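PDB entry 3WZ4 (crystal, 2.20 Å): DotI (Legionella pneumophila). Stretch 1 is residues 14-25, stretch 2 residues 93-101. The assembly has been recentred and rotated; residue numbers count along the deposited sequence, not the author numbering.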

# COMPACT_ATOMS: atom_id res chain seq x y z
N ALA A 14 -5.60 -4.50 -4.67
CA ALA A 14 -5.42 -3.36 -3.78
C ALA A 14 -5.27 -3.82 -2.33
O ALA A 14 -4.51 -3.24 -1.56
CB ALA A 14 -6.58 -2.38 -3.92
N ASN A 15 -6.01 -4.87 -1.98
CA ASN A 15 -5.91 -5.48 -0.67
C ASN A 15 -4.50 -5.99 -0.41
O ASN A 15 -3.94 -5.76 0.66
CB ASN A 15 -6.91 -6.64 -0.55
CG ASN A 15 -6.99 -7.22 0.85
OD1 ASN A 15 -6.09 -7.03 1.66
ND2 ASN A 15 -8.07 -7.93 1.13
N GLN A 16 -3.93 -6.67 -1.40
CA GLN A 16 -2.57 -7.20 -1.28
C GLN A 16 -1.55 -6.09 -1.11
O GLN A 16 -0.68 -6.15 -0.24
CB GLN A 16 -2.21 -8.03 -2.52
CG GLN A 16 -3.20 -9.14 -2.85
CD GLN A 16 -2.88 -9.82 -4.17
OE1 GLN A 16 -3.76 -10.03 -5.00
NE2 GLN A 16 -1.61 -10.16 -4.36
N ALA A 17 -1.66 -5.06 -1.96
CA ALA A 17 -0.71 -3.95 -1.95
C ALA A 17 -0.73 -3.21 -0.61
O ALA A 17 0.32 -2.84 -0.08
CB ALA A 17 -0.99 -3.00 -3.10
N ALA A 18 -1.93 -3.00 -0.08
CA ALA A 18 -2.09 -2.30 1.19
C ALA A 18 -1.43 -3.08 2.33
O ALA A 18 -0.68 -2.51 3.13
CB ALA A 18 -3.57 -2.07 1.49
N ILE A 19 -1.70 -4.38 2.38
CA ILE A 19 -1.13 -5.23 3.42
C ILE A 19 0.39 -5.32 3.29
O ILE A 19 1.12 -5.24 4.29
CB ILE A 19 -1.73 -6.65 3.38
CG1 ILE A 19 -3.25 -6.59 3.57
CG2 ILE A 19 -1.09 -7.53 4.44
CD1 ILE A 19 -3.67 -5.98 4.89
N ALA A 20 0.88 -5.48 2.06
CA ALA A 20 2.31 -5.58 1.81
C ALA A 20 3.06 -4.36 2.35
O ALA A 20 4.16 -4.48 2.88
CB ALA A 20 2.57 -5.76 0.32
N ALA A 21 2.45 -3.19 2.20
CA ALA A 21 3.07 -1.95 2.66
C ALA A 21 3.27 -1.92 4.17
O ALA A 21 4.12 -1.19 4.68
CB ALA A 21 2.24 -0.75 2.22
N PHE A 22 2.50 -2.72 4.90
CA PHE A 22 2.62 -2.77 6.35
C PHE A 22 3.11 -4.14 6.83
O PHE A 22 2.76 -4.59 7.92
CB PHE A 22 1.29 -2.41 7.02
CG PHE A 22 0.93 -0.97 6.87
CD1 PHE A 22 1.39 -0.03 7.77
CD2 PHE A 22 0.14 -0.54 5.81
CE1 PHE A 22 1.06 1.31 7.64
CE2 PHE A 22 -0.20 0.79 5.67
CZ PHE A 22 0.26 1.72 6.59
N THR A 23 3.93 -4.79 6.01
CA THR A 23 4.48 -6.09 6.35
C THR A 23 5.99 -6.08 6.19
O THR A 23 6.51 -6.42 5.12
CB THR A 23 3.86 -7.21 5.49
OG1 THR A 23 2.43 -7.17 5.60
CG2 THR A 23 4.35 -8.58 5.95
N TYR A 24 6.70 -5.67 7.24
CA TYR A 24 8.15 -5.58 7.21
C TYR A 24 8.71 -5.52 8.63
O TYR A 24 7.95 -5.53 9.60
CB TYR A 24 8.60 -4.35 6.42
CG TYR A 24 8.26 -3.03 7.09
CD1 TYR A 24 7.01 -2.45 6.93
CD2 TYR A 24 9.19 -2.37 7.88
CE1 TYR A 24 6.69 -1.25 7.54
CE2 TYR A 24 8.88 -1.17 8.49
CZ TYR A 24 7.64 -0.61 8.32
OH TYR A 24 7.33 0.59 8.93
N ASN A 25 10.03 -5.45 8.76
CA ASN A 25 10.67 -5.41 10.07
C ASN A 25 12.05 -4.77 10.05
O ASN A 25 12.57 -4.42 8.99
CB ASN A 25 10.74 -6.80 10.70
CG ASN A 25 11.51 -7.78 9.83
OD1 ASN A 25 12.73 -7.68 9.69
ND2 ASN A 25 10.81 -8.75 9.26
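Stretch 2 (93-101) QMPILVTYQ

Stretch 2 is a continuous β-strand, 93-101, laid along the helix of stretch 1, already under way at Ala14, and the turn that follows it. The two run in broadly the same direction, their axes 41° apart (signed crossing angle -41°) and 9.5 Å apart at closest approach. The register advances in step: Asn15 CA lies 7.4 Å from Met94 CA, Ile19 CA 8.1 Å from Ile96 CA, and Phe22 CA 7.0 Å from Val98 CA. Strand alternation sets the pattern, with Met94, Ile96 and Val98 directing CA-to-CB toward stretch 1 while Pro95 and Leu97 make no contact.

Apolar packing carries most of the contact, and no direct hydrogen bond crosses it. Met94, a selenomethionine, extends its methyl to the helix: CE lies 3.7 Å from Ala18 CB and 4.1 Å from Ile19 CD1. Asn15 OD1 also lies 3.5 Å from Met94 CE, a plain van der Waals touch. The small Ala18 points toward the strand, whereas Ile19 starts sideways and brings its end nearer, its CD1 also reaching Ile96 CG2 at 4.3 Å. The rule is a small residue, Ala18, facing the long Met94.

Aromatic packing takes over where the helix gives way to the turn. There Thr23 OG1 donates a hydrogen bond to Ile19 O at 2.7 Å, and Phe22, chi1 m, turns its ring to the strand. Val98 CG2 sits over one face in a CH-pi contact, 4.1 Å from the centroid of the Phe22 ring; Ile96 CD1 approaches Phe22 CD2 obliquely at 3.7 Å. Tyr100 OH lies at the ring edge, 4.2 Å from Phe22 CE1.

Polar linkage is confined to water. Tyr24 OH reaches the edge of the Tyr100 ring, 4.4 Å from CE2 of Tyr100, and one water bridges the two hydroxyls, its O 3.0 Å from Tyr24 OH and 2.4 Å from Tyr100 OH.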

# COMPACT_ATOMS: atom_id res chain seq x y z
N GLN A 93 -10.58 2.06 -1.20
CA GLN A 93 -10.38 2.33 0.21
C GLN A 93 -10.56 1.06 1.04
O GLN A 93 -11.46 0.26 0.78
CB GLN A 93 -11.36 3.41 0.68
CG GLN A 93 -11.15 3.84 2.12
CD GLN A 93 -12.00 5.03 2.49
OE1 GLN A 93 -11.63 6.18 2.23
NE2 GLN A 93 -13.16 4.77 3.09
N MSE A 94 -9.70 0.89 2.04
CA MSE A 94 -9.77 -0.28 2.91
C MSE A 94 -9.21 0.04 4.29
O MSE A 94 -8.12 0.60 4.40
CB MSE A 94 -9.01 -1.46 2.30
CG MSE A 94 -9.31 -2.80 2.97
SE MSE A 94 -8.32 -4.30 2.21
CE MSE A 94 -6.55 -3.84 2.90
N PRO A 95 -9.96 -0.30 5.34
CA PRO A 95 -9.49 -0.14 6.72
C PRO A 95 -8.63 -1.33 7.14
O PRO A 95 -8.90 -2.46 6.74
CB PRO A 95 -10.79 -0.12 7.52
CG PRO A 95 -11.69 -1.02 6.74
CD PRO A 95 -11.33 -0.84 5.29
N ILE A 96 -7.60 -1.07 7.94
CA ILE A 96 -6.70 -2.13 8.38
C ILE A 96 -6.33 -1.99 9.85
O ILE A 96 -6.45 -0.91 10.43
CB ILE A 96 -5.40 -2.15 7.54
CG1 ILE A 96 -4.62 -0.85 7.74
CG2 ILE A 96 -5.70 -2.37 6.07
CD1 ILE A 96 -3.33 -0.77 6.95
N LEU A 97 -5.88 -3.09 10.44
CA LEU A 97 -5.32 -3.07 11.78
C LEU A 97 -3.83 -3.36 11.72
O LEU A 97 -3.42 -4.48 11.42
CB LEU A 97 -6.02 -4.10 12.68
CG LEU A 97 -5.51 -4.14 14.12
CD1 LEU A 97 -5.79 -2.80 14.81
CD2 LEU A 97 -6.14 -5.29 14.89
N VAL A 98 -3.01 -2.35 11.99
CA VAL A 98 -1.57 -2.50 11.92
C VAL A 98 -1.00 -2.83 13.30
O VAL A 98 -1.42 -2.27 14.31
CB VAL A 98 -0.89 -1.22 11.38
CG1 VAL A 98 0.61 -1.43 11.24
CG2 VAL A 98 -1.50 -0.82 10.04
N THR A 99 -0.03 -3.75 13.33
CA THR A 99 0.60 -4.17 14.57
C THR A 99 2.12 -3.97 14.54
O THR A 99 2.81 -4.53 13.68
CB THR A 99 0.29 -5.64 14.89
OG1 THR A 99 -1.12 -5.81 15.06
CG2 THR A 99 1.00 -6.08 16.16
N TYR A 100 2.63 -3.16 15.46
CA TYR A 100 4.06 -3.00 15.66
C TYR A 100 4.44 -3.70 16.96
O TYR A 100 3.95 -3.34 18.03
CB TYR A 100 4.42 -1.51 15.78
CG TYR A 100 4.08 -0.68 14.56
CD1 TYR A 100 2.79 -0.21 14.35
CD2 TYR A 100 5.06 -0.35 13.63
CE1 TYR A 100 2.48 0.56 13.24
CE2 TYR A 100 4.76 0.42 12.52
CZ TYR A 100 3.47 0.87 12.33
OH TYR A 100 3.16 1.63 11.23
N GLN A 101 5.32 -4.70 16.89
CA GLN A 101 5.62 -5.46 18.10
C GLN A 101 7.04 -6.00 18.20
O GLN A 101 7.76 -6.11 17.21
CB GLN A 101 4.62 -6.60 18.29
CG GLN A 101 4.80 -7.75 17.32
CD GLN A 101 3.75 -8.83 17.49
OE1 GLN A 101 3.71 -9.52 18.51
NE2 GLN A 101 2.87 -8.96 16.50
O HOH W 1 4.45 1.34 9.20